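Alpha-L-rhamnosidase (Klebsiella oxytoca, PDB 4XHC) hydrolyses terminal non-reducing alpha-L-rhamnose residues in alpha-L-rhamnosides, as a two-domain glycoside hydrolase of family GH78. Local coordinates at residues 405-413 with 436-446; 465-474 with 530-538. All blocks are in the same frame, centred on the assembly; numbering follows the deposited sequence.

Interaction 1 of 2, residues 405-413 with 436-446; sequences KSAALDALW and LVLAEVGTPQQ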
loop_
_atom_site.group_PDB
_atom_site.type_symbol
_atom_site.label_atom_id
_atom_site.label_comp_id
_atom_site.label_asym_id
_atom_site.label_seq_id
_atom_site.Cartn_x
_atom_site.Cartn_y
_atom_site.Cartn_z
ATOM N N LYS A 405 36.838 -24.487 35.387
ATOM C CA LYS A 405 36.481 -25.898 35.289
ATOM C C LYS A 405 36.286 -26.543 36.668
ATOM O O LYS A 405 35.306 -27.255 36.877
ATOM C CB LYS A 405 37.536 -26.680 34.520
ATOM C CG LYS A 405 37.591 -26.343 33.051
ATOM C CD LYS A 405 38.404 -27.363 32.284
ATOM C CE LYS A 405 38.504 -26.945 30.834
ATOM N NZ LYS A 405 39.105 -27.993 29.976
ATOM N N SER A 406 37.219 -26.306 37.596
ATOM C CA SER A 406 37.081 -26.816 38.967
ATOM C C SER A 406 35.826 -26.296 39.657
ATOM O O SER A 406 35.098 -27.061 40.294
ATOM C CB SER A 406 38.289 -26.449 39.822
ATOM O OG SER A 406 39.419 -27.152 39.367
ATOM N N ALA A 407 35.581 -25.000 39.536
ATOM C CA ALA A 407 34.417 -24.394 40.146
ATOM C C ALA A 407 33.123 -24.988 39.567
ATOM O O ALA A 407 32.140 -25.172 40.290
ATOM C CB ALA A 407 34.455 -22.892 39.957
ATOM N N ALA A 408 33.130 -25.298 38.276
ATOM C CA ALA A 408 31.982 -25.926 37.648
ATOM C C ALA A 408 31.692 -27.289 38.270
ATOM O O ALA A 408 30.552 -27.578 38.631
ATOM C CB ALA A 408 32.207 -26.062 36.154
ATOM N N LEU A 409 32.718 -28.125 38.396
ATOM C CA LEU A 409 32.572 -29.414 39.075
ATOM C C LEU A 409 32.094 -29.283 40.519
ATOM O O LEU A 409 31.196 -29.992 40.936
ATOM C CB LEU A 409 33.889 -30.177 39.090
ATOM C CG LEU A 409 34.297 -30.939 37.839
ATOM C CD1 LEU A 409 35.665 -31.571 38.087
ATOM C CD2 LEU A 409 33.260 -31.992 37.475
ATOM N N ASP A 410 32.701 -28.395 41.294
ATOM C CA ASP A 410 32.362 -28.287 42.716
ATOM C C ASP A 410 30.937 -27.797 42.943
ATOM O O ASP A 410 30.212 -28.354 43.746
ATOM C CB ASP A 410 33.347 -27.375 43.464
ATOM C CG ASP A 410 34.686 -28.070 43.776
ATOM O OD1 ASP A 410 35.106 -29.006 43.037
ATOM O OD2 ASP A 410 35.325 -27.665 44.771
ATOM N N ALA A 411 30.541 -26.758 42.229
ATOM C CA ALA A 411 29.275 -26.111 42.496
ATOM C C ALA A 411 28.121 -26.693 41.690
ATOM O O ALA A 411 27.003 -26.685 42.169
ATOM C CB ALA A 411 29.385 -24.612 42.252
ATOM N N LEU A 412 28.383 -27.193 40.485
ATOM C CA LEU A 412 27.302 -27.573 39.568
ATOM C C LEU A 412 27.069 -29.081 39.349
ATOM O O LEU A 412 25.962 -29.485 38.999
ATOM C CB LEU A 412 27.515 -26.903 38.209
ATOM C CG LEU A 412 27.795 -25.401 38.205
ATOM C CD1 LEU A 412 27.958 -24.905 36.775
ATOM C CD2 LEU A 412 26.689 -24.643 38.921
ATOM N N TRP A 413 28.081 -29.912 39.538
ATOM C CA TRP A 413 27.917 -31.340 39.274
ATOM C C TRP A 413 27.112 -32.022 40.386
ATOM O O TRP A 413 27.391 -31.821 41.567
ATOM C CB TRP A 413 29.286 -31.996 39.115
ATOM C CG TRP A 413 29.242 -33.455 38.864
ATOM C CD1 TRP A 413 29.734 -34.426 39.672
ATOM C CD2 TRP A 413 28.675 -34.123 37.725
ATOM N NE1 TRP A 413 29.513 -35.663 39.117
ATOM C CE2 TRP A 413 28.871 -35.510 37.919
ATOM C CE3 TRP A 413 28.031 -33.688 36.558
ATOM C CZ2 TRP A 413 28.443 -36.472 36.995
ATOM C CZ3 TRP A 413 27.603 -34.648 35.633
ATOM C CH2 TRP A 413 27.814 -36.027 35.864
ATOM N N LEU A 436 28.527 -27.714 29.065
ATOM C CA LEU A 436 29.620 -28.109 29.957
ATOM C C LEU A 436 30.402 -29.319 29.433
ATOM O O LEU A 436 31.545 -29.531 29.829
ATOM C CB LEU A 436 29.114 -28.333 31.382
ATOM C CG LEU A 436 28.749 -27.027 32.101
ATOM C CD1 LEU A 436 27.938 -27.296 33.359
ATOM C CD2 LEU A 436 29.985 -26.199 32.439
ATOM N N VAL A 437 29.801 -30.099 28.542
ATOM C CA VAL A 437 30.546 -31.127 27.821
ATOM C C VAL A 437 31.422 -30.500 26.723
ATOM O O VAL A 437 32.549 -30.930 26.504
ATOM C CB VAL A 437 29.609 -32.219 27.246
ATOM C CG1 VAL A 437 30.333 -33.124 26.247
ATOM C CG2 VAL A 437 29.037 -33.048 28.379
ATOM N N LEU A 438 30.909 -29.492 26.028
ATOM C CA LEU A 438 31.699 -28.819 25.008
ATOM C C LEU A 438 32.867 -28.066 25.629
ATOM O O LEU A 438 33.920 -27.918 25.014
ATOM C CB LEU A 438 30.820 -27.866 24.191
ATOM C CG LEU A 438 29.826 -28.525 23.229
ATOM C CD1 LEU A 438 28.903 -27.475 22.643
ATOM C CD2 LEU A 438 30.547 -29.270 22.114
ATOM N N ALA A 439 32.669 -27.599 26.852
ATOM C CA ALA A 439 33.697 -26.881 27.602
ATOM C C ALA A 439 34.847 -27.777 28.066
ATOM O O ALA A 439 35.884 -27.279 28.515
ATOM C CB ALA A 439 33.060 -26.202 28.801
ATOM N N GLU A 440 34.636 -29.090 27.979
ATOM C CA GLU A 440 35.625 -30.104 28.357
ATOM C C GLU A 440 35.918 -30.082 29.856
ATOM O O GLU A 440 37.059 -30.237 30.272
ATOM C CB GLU A 440 36.912 -29.980 27.521
ATOM C CG GLU A 440 36.674 -29.970 26.018
ATOM C CD GLU A 440 37.878 -30.429 25.216
ATOM O OE1 GLU A 440 38.999 -29.924 25.459
ATOM O OE2 GLU A 440 37.696 -31.301 24.333
ATOM N N VAL A 441 34.872 -29.879 30.655
ATOM C CA VAL A 441 34.968 -29.995 32.111
ATOM C C VAL A 441 35.007 -31.482 32.443
ATOM O O VAL A 441 34.328 -32.270 31.794
ATOM C CB VAL A 441 33.765 -29.320 32.803
ATOM C CG1 VAL A 441 33.785 -29.567 34.300
ATOM C CG2 VAL A 441 33.742 -27.825 32.514
ATOM N N GLY A 442 35.805 -31.870 33.435
ATOM C CA GLY A 442 35.866 -33.267 33.865
ATOM C C GLY A 442 36.718 -34.125 32.956
ATOM O O GLY A 442 37.631 -33.630 32.322
ATOM N N THR A 443 36.429 -35.422 32.905
ATOM C CA THR A 443 37.228 -36.356 32.101
ATOM C C THR A 443 36.472 -36.779 30.849
ATOM O O THR A 443 35.242 -36.666 30.805
ATOM C CB THR A 443 37.588 -37.621 32.899
ATOM O OG1 THR A 443 36.383 -38.206 33.414
ATOM C CG2 THR A 443 38.511 -37.278 34.040
ATOM N N PRO A 444 37.200 -37.280 29.829
ATOM C CA PRO A 444 36.550 -37.754 28.597
ATOM C C PRO A 444 35.484 -38.825 28.834
ATOM O O PRO A 444 34.421 -38.785 28.205
ATOM C CB PRO A 444 37.713 -38.330 27.784
ATOM C CG PRO A 444 38.912 -37.598 28.273
ATOM C CD PRO A 444 38.670 -37.378 29.735
ATOM N N GLN A 445 35.755 -39.760 29.743
ATOM C CA GLN A 445 34.800 -40.821 30.025
ATOM C C GLN A 445 33.602 -40.300 30.873
ATOM O O GLN A 445 32.481 -40.772 30.693
ATOM C CB GLN A 445 35.513 -42.088 30.545
ATOM C CG GLN A 445 36.059 -42.049 31.950
ATOM C CD GLN A 445 36.527 -43.425 32.407
ATOM O OE1 GLN A 445 37.704 -43.617 32.716
ATOM N NE2 GLN A 445 35.611 -44.397 32.434
ATOM N N GLN A 446 33.803 -39.283 31.719
ATOM C CA GLN A 446 32.677 -38.658 32.425
ATOM C C GLN A 446 31.717 -38.031 31.403
ATOM O O GLN A 446 30.483 -38.150 31.509
ATOM C CB GLN A 446 33.153 -37.595 33.436
ATOM C CG GLN A 446 32.025 -36.946 34.287
ATOM C CD GLN A 446 32.408 -35.606 34.936
ATOM O OE1 GLN A 446 33.587 -35.256 35.006
ATOM N NE2 GLN A 446 31.410 -34.855 35.403
#

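Interaction 2 of 2, residues 465-474 with 530-538; sequences TPYLRHHYIA and WSCTPAWFI. With RAM (alpha-L-rhamnopyranose), chain C.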
loop_
_atom_site.group_PDB
_atom_site.type_symbol
_atom_site.label_atom_id
_atom_site.label_comp_id
_atom_site.label_asym_id
_atom_site.label_seq_id
_atom_site.Cartn_x
_atom_site.Cartn_y
_atom_site.Cartn_z
ATOM N N THR A 465 15.292 -25.265 19.544
ATOM C CA THR A 465 15.787 -24.750 18.266
ATOM C C THR A 465 16.852 -25.646 17.637
ATOM O O THR A 465 17.589 -26.331 18.339
ATOM C CB THR A 465 16.378 -23.336 18.425
ATOM O OG1 THR A 465 17.455 -23.364 19.371
ATOM C CG2 THR A 465 15.317 -22.372 18.905
ATOM N N PRO A 466 16.936 -25.650 16.303
ATOM C CA PRO A 466 18.064 -26.330 15.701
ATOM C C PRO A 466 19.406 -25.683 16.074
ATOM O O PRO A 466 20.447 -26.315 15.931
ATOM C CB PRO A 466 17.791 -26.207 14.202
ATOM C CG PRO A 466 16.333 -25.973 14.091
ATOM C CD PRO A 466 15.992 -25.159 15.290
ATOM N N TYR A 467 19.383 -24.437 16.538
ATOM C CA TYR A 467 20.587 -23.777 17.070
ATOM C C TYR A 467 21.192 -24.572 18.235
ATOM O O TYR A 467 22.381 -24.880 18.234
ATOM C CB TYR A 467 20.241 -22.351 17.527
ATOM C CG TYR A 467 21.364 -21.588 18.183
ATOM C CD1 TYR A 467 22.410 -21.086 17.435
ATOM C CD2 TYR A 467 21.358 -21.340 19.545
ATOM C CE1 TYR A 467 23.446 -20.374 18.016
ATOM C CE2 TYR A 467 22.385 -20.629 20.143
ATOM C CZ TYR A 467 23.436 -20.146 19.371
ATOM O OH TYR A 467 24.470 -19.427 19.945
ATOM N N LEU A 468 20.369 -24.899 19.228
ATOM C CA LEU A 468 20.850 -25.657 20.374
ATOM C C LEU A 468 21.134 -27.097 19.990
ATOM O O LEU A 468 22.045 -27.718 20.522
ATOM C CB LEU A 468 19.863 -25.608 21.536
ATOM C CG LEU A 468 20.333 -26.282 22.824
ATOM C CD1 LEU A 468 21.709 -25.782 23.219
ATOM C CD2 LEU A 468 19.345 -26.021 23.945
ATOM N N ARG A 469 20.363 -27.630 19.058
ATOM C CA ARG A 469 20.580 -28.999 18.609
ATOM C C ARG A 469 21.921 -29.152 17.924
ATOM O O ARG A 469 22.552 -30.193 18.036
ATOM C CB ARG A 469 19.481 -29.418 17.650
ATOM C CG ARG A 469 18.128 -29.542 18.322
ATOM C CD ARG A 469 17.731 -30.989 18.466
ATOM N NE ARG A 469 16.410 -31.121 19.064
ATOM C CZ ARG A 469 15.790 -32.284 19.229
ATOM N NH1 ARG A 469 16.382 -33.400 18.833
ATOM N NH2 ARG A 469 14.581 -32.336 19.771
ATOM N N HIS A 470 22.349 -28.121 17.206
ATOM C CA HIS A 470 23.674 -28.128 16.599
ATOM C C HIS A 470 24.735 -28.494 17.621
ATOM O O HIS A 470 25.645 -29.270 17.335
ATOM C CB HIS A 470 24.009 -26.759 16.017
ATOM C CG HIS A 470 25.471 -26.548 15.792
ATOM N ND1 HIS A 470 26.109 -26.960 14.643
ATOM C CD2 HIS A 470 26.421 -25.984 16.572
ATOM C CE1 HIS A 470 27.389 -26.652 14.722
ATOM N NE2 HIS A 470 27.603 -26.059 15.883
ATOM N N HIS A 471 24.613 -27.922 18.810
ATOM C CA HIS A 471 25.603 -28.128 19.854
ATOM C C HIS A 471 25.523 -29.522 20.447
ATOM O O HIS A 471 26.538 -30.100 20.804
ATOM C CB HIS A 471 25.468 -27.042 20.920
ATOM C CG HIS A 471 25.706 -25.668 20.379
ATOM N ND1 HIS A 471 24.698 -24.914 19.818
ATOM C CD2 HIS A 471 26.838 -24.935 20.261
ATOM C CE1 HIS A 471 25.196 -23.765 19.401
ATOM N NE2 HIS A 471 26.491 -23.757 19.651
ATOM N N TYR A 472 24.313 -30.058 20.531
ATOM C CA TYR A 472 24.100 -31.445 20.927
ATOM C C TYR A 472 24.848 -32.386 19.982
ATOM O O TYR A 472 25.516 -33.328 20.421
ATOM C CB TYR A 472 22.602 -31.742 20.934
ATOM C CG TYR A 472 22.224 -33.166 21.239
ATOM C CD1 TYR A 472 22.780 -33.845 22.316
ATOM C CD2 TYR A 472 21.272 -33.823 20.467
ATOM C CE1 TYR A 472 22.420 -35.150 22.597
ATOM C CE2 TYR A 472 20.902 -35.128 20.746
ATOM C CZ TYR A 472 21.484 -35.783 21.809
ATOM O OH TYR A 472 21.114 -37.073 22.069
ATOM N N ILE A 473 24.758 -32.113 18.684
ATOM C CA ILE A 473 25.465 -32.918 17.676
ATOM C C ILE A 473 26.973 -32.819 17.863
ATOM O O ILE A 473 27.681 -33.825 17.804
ATOM C CB ILE A 473 25.105 -32.488 16.235
ATOM C CG1 ILE A 473 23.606 -32.686 15.969
ATOM C CG2 ILE A 473 25.919 -33.268 15.210
ATOM C CD1 ILE A 473 23.088 -34.067 16.319
ATOM N N ALA A 474 27.456 -31.601 18.074
ATOM C CA ALA A 474 28.881 -31.365 18.255
ATOM C C ALA A 474 29.403 -32.115 19.473
ATOM O O ALA A 474 30.503 -32.687 19.429
ATOM C CB ALA A 474 29.155 -29.880 18.395
ATOM N N TRP A 530 21.019 -20.450 11.091
ATOM C CA TRP A 530 21.571 -21.104 12.264
ATOM C C TRP A 530 21.090 -22.552 12.342
ATOM O O TRP A 530 21.560 -23.317 13.179
ATOM C CB TRP A 530 21.294 -20.300 13.554
ATOM C CG TRP A 530 19.925 -20.373 14.177
ATOM C CD1 TRP A 530 18.868 -21.138 13.789
ATOM C CD2 TRP A 530 19.494 -19.674 15.354
ATOM N NE1 TRP A 530 17.793 -20.939 14.631
ATOM C CE2 TRP A 530 18.159 -20.051 15.604
ATOM C CE3 TRP A 530 20.110 -18.767 16.220
ATOM C CZ2 TRP A 530 17.429 -19.551 16.674
ATOM C CZ3 TRP A 530 19.385 -18.269 17.280
ATOM C CH2 TRP A 530 18.057 -18.661 17.498
ATOM N N SER A 531 20.169 -22.925 11.451
ATOM C CA SER A 531 19.671 -24.301 11.363
ATOM C C SER A 531 20.233 -25.112 10.192
ATOM O O SER A 531 19.755 -26.211 9.940
ATOM C CB SER A 531 18.149 -24.297 11.240
ATOM O OG SER A 531 17.559 -23.545 12.280
ATOM N N CYS A 532 21.245 -24.602 9.495
ATOM C CA CYS A 532 21.766 -25.285 8.307
ATOM C C CYS A 532 23.123 -25.981 8.516
ATOM O O CYS A 532 23.808 -26.318 7.546
ATOM C CB CYS A 532 21.868 -24.296 7.140
ATOM S SG CYS A 532 23.244 -23.131 7.257
ATOM N N THR A 533 23.492 -26.234 9.767
ATOM C CA THR A 533 24.801 -26.805 10.065
ATOM C C THR A 533 24.985 -28.263 9.651
ATOM O O THR A 533 26.123 -28.704 9.489
ATOM C CB THR A 533 25.151 -26.672 11.550
ATOM O OG1 THR A 533 24.016 -27.020 12.345
ATOM C CG2 THR A 533 25.569 -25.255 11.861
ATOM N N PRO A 534 23.894 -29.024 9.478
ATOM C CA PRO A 534 24.105 -30.375 8.959
ATOM C C PRO A 534 24.985 -30.443 7.704
ATOM O O PRO A 534 25.727 -31.411 7.523
ATOM C CB PRO A 534 22.692 -30.840 8.656
ATOM C CG PRO A 534 21.889 -30.201 9.736
ATOM C CD PRO A 534 22.518 -28.853 9.976
ATOM N N ALA A 535 24.908 -29.428 6.851
ATOM C CA ALA A 535 25.815 -29.340 5.715
ATOM C C ALA A 535 27.288 -29.380 6.160
ATOM O O ALA A 535 28.108 -30.070 5.549
ATOM C CB ALA A 535 25.530 -28.082 4.909
ATOM N N TRP A 536 27.611 -28.659 7.235
ATOM C CA TRP A 536 28.971 -28.655 7.783
ATOM C C TRP A 536 29.343 -30.018 8.363
ATOM O O TRP A 536 30.377 -30.576 8.013
ATOM C CB TRP A 536 29.138 -27.563 8.848
ATOM C CG TRP A 536 30.539 -27.455 9.401
ATOM C CD1 TRP A 536 31.643 -26.978 8.754
ATOM C CD2 TRP A 536 30.974 -27.824 10.707
ATOM N NE1 TRP A 536 32.743 -27.037 9.575
ATOM C CE2 TRP A 536 32.355 -27.548 10.784
ATOM C CE3 TRP A 536 30.331 -28.359 11.824
ATOM C CZ2 TRP A 536 33.104 -27.794 11.932
ATOM C CZ3 TRP A 536 31.081 -28.598 12.972
ATOM C CH2 TRP A 536 32.452 -28.317 13.012
ATOM N N PHE A 537 28.494 -30.553 9.237
ATOM C CA PHE A 537 28.735 -31.875 9.822
ATOM C C PHE A 537 28.931 -32.936 8.738
ATOM O O PHE A 537 29.855 -33.753 8.807
ATOM C CB PHE A 537 27.575 -32.299 10.731
ATOM C CG PHE A 537 27.471 -31.504 12.001
ATOM C CD1 PHE A 537 28.530 -31.455 12.898
ATOM C CD2 PHE A 537 26.298 -30.828 12.318
ATOM C CE1 PHE A 537 28.431 -30.729 14.073
ATOM C CE2 PHE A 537 26.191 -30.100 13.491
ATOM C CZ PHE A 537 27.256 -30.052 14.370
ATOM N N ILE A 538 28.056 -32.922 7.741
ATOM C CA ILE A 538 28.076 -33.943 6.709
ATOM C C ILE A 538 29.359 -33.834 5.890
ATOM O O ILE A 538 30.026 -34.839 5.648
ATOM C CB ILE A 538 26.807 -33.875 5.831
ATOM C CG1 ILE A 538 25.604 -34.361 6.647
ATOM C CG2 ILE A 538 26.947 -34.733 4.580
ATOM C CD1 ILE A 538 24.271 -33.908 6.102
HETATM C C1 RAM C . 16.040 -13.913 17.662
HETATM C C2 RAM C . 16.460 -14.659 16.411
HETATM C C3 RAM C . 17.967 -14.621 16.243
HETATM C C4 RAM C . 18.627 -14.845 17.593
HETATM C C5 RAM C . 18.328 -13.652 18.486
HETATM C C6 RAM C . 18.237 -14.009 19.948
HETATM O O1 RAM C . 14.915 -13.183 17.367
HETATM O O2 RAM C . 16.050 -16.005 16.590
HETATM O O3 RAM C . 18.401 -15.622 15.321
HETATM O O4 RAM C . 20.029 -14.966 17.445
HETATM O O5 RAM C . 17.077 -13.042 18.102
#

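Interaction 1 of 2, residues 405-413 with 436-446
A Schellman motif closes helix 430-438 of the six-hairpin, (alpha/alpha)6-barrel glycosidase domain, and Lys405 of helix 391-412 reaches the carbonyl of Glu440, which carries the positive phi of that motif. The lysine chain runs extended beyond CG, and its NZ donates to Glu440 O at 3.1 Å, coming from above the carbonyl plane rather than along a lone pair. Lys405 CE passes 3.5 Å from Ala439 O, so the ammonium end sits over the turn where a helix runs out of its own donors. Beside this polar grip the contact is apolar. Val441 slides past Lys405 and Leu409 in the opposite direction, and its CG1 branch does most of the touching, lying 3.8 Å from Leu409 CG and 4.3 Å from Ala408 CB. One turn further on, Leu412 CD1 meets Leu436 CD1 at 4.2 Å, the two side chains crossing at about a right angle. Thr443 is the N-cap of helix 444-456, its OG1 accepting from Gln446 N. Gln446 then stretches back toward Trp413, its CG anti to the backbone N (chi1 -176°). Tyr420 meets Trp413 edge-to-face. The Gln446 amide, turned 68° from the indole plane, sets NE2 3.5 Å above the centre of the Trp413 ring.

Interaction 2 of 2, residues 465-474 with 530-538
Trp530, Phe537 and His470 carry most of this helix-helix contact inside the glycosidase domain, where the segments 466-474 and 534-538 run nearly parallel, their axes 15° apart, and the turn before the C-terminal helix supplies a wall of the rhamnose pocket. Trp530 has the largest share. Tyr467 CB lies over one face of the indole, 3.7 Å from the centroid of its six-membered ring, in a CH-pi contact, and the Tyr467 ring continues the cover as an offset stack with planes 27° apart. The sugar takes the opposite face: RAM O3 sits above the rim, and Trp530 CZ3 is 3.4 Å from RAM O4. The indole is thus sandwiched between the helix and the ligand, while its NE1 bonds to Glu506 O, which helps to hold the ring's rotation. At the edge of the indole, in its plane, Ser531 OG, held by Trp505 O, rests 3.3 Å from Pro466 CG in the first turn of the helix.

His470 turns its imidazole toward the facing segment, CG lying anti to the backbone N. Its ND1 accepts from Thr533 OG1 at 3.1 Å, the hydroxyl standing somewhat out of the ring plane; this bond gives a buried nitrogen a partner and links His470 in the helix to Thr533, just ahead of Pro534. Phe537 closes the far end. Its CZ reaches 3.3 Å from His470 ND1, the two rings meeting obliquely, and the same atom comes 4.5 Å from Ala474 CB. The phenyl ring also has the methyl branch of Ile473 over one face, with CG2 3.5 Å from the ring centroid and only 9° off the ring normal.

Overall arrangement
Together the two contacts illustrate how packing at the periphery and packing beside the pocket of a helical domain can adjoin one another. Interaction 1 lies about 29 Å from the centre of the chain, interaction 2 about 11 Å, and their own centres are about 23 Å apart. They nevertheless touch: Leu438, in the last turn of helix 430-438, places CD1 3.9 Å from His471 CB and CD2 4.0 Å from Ala474 CB. Val437 O and Gln478 NE2 add a hydrogen bond between the same two helices. Along the chain the contacts run in series, helix 444-456 leading on to helix 466-478. Interaction 2 alone reaches the bound rhamnose, through Trp530, whereas interaction 1 is peripheral packing.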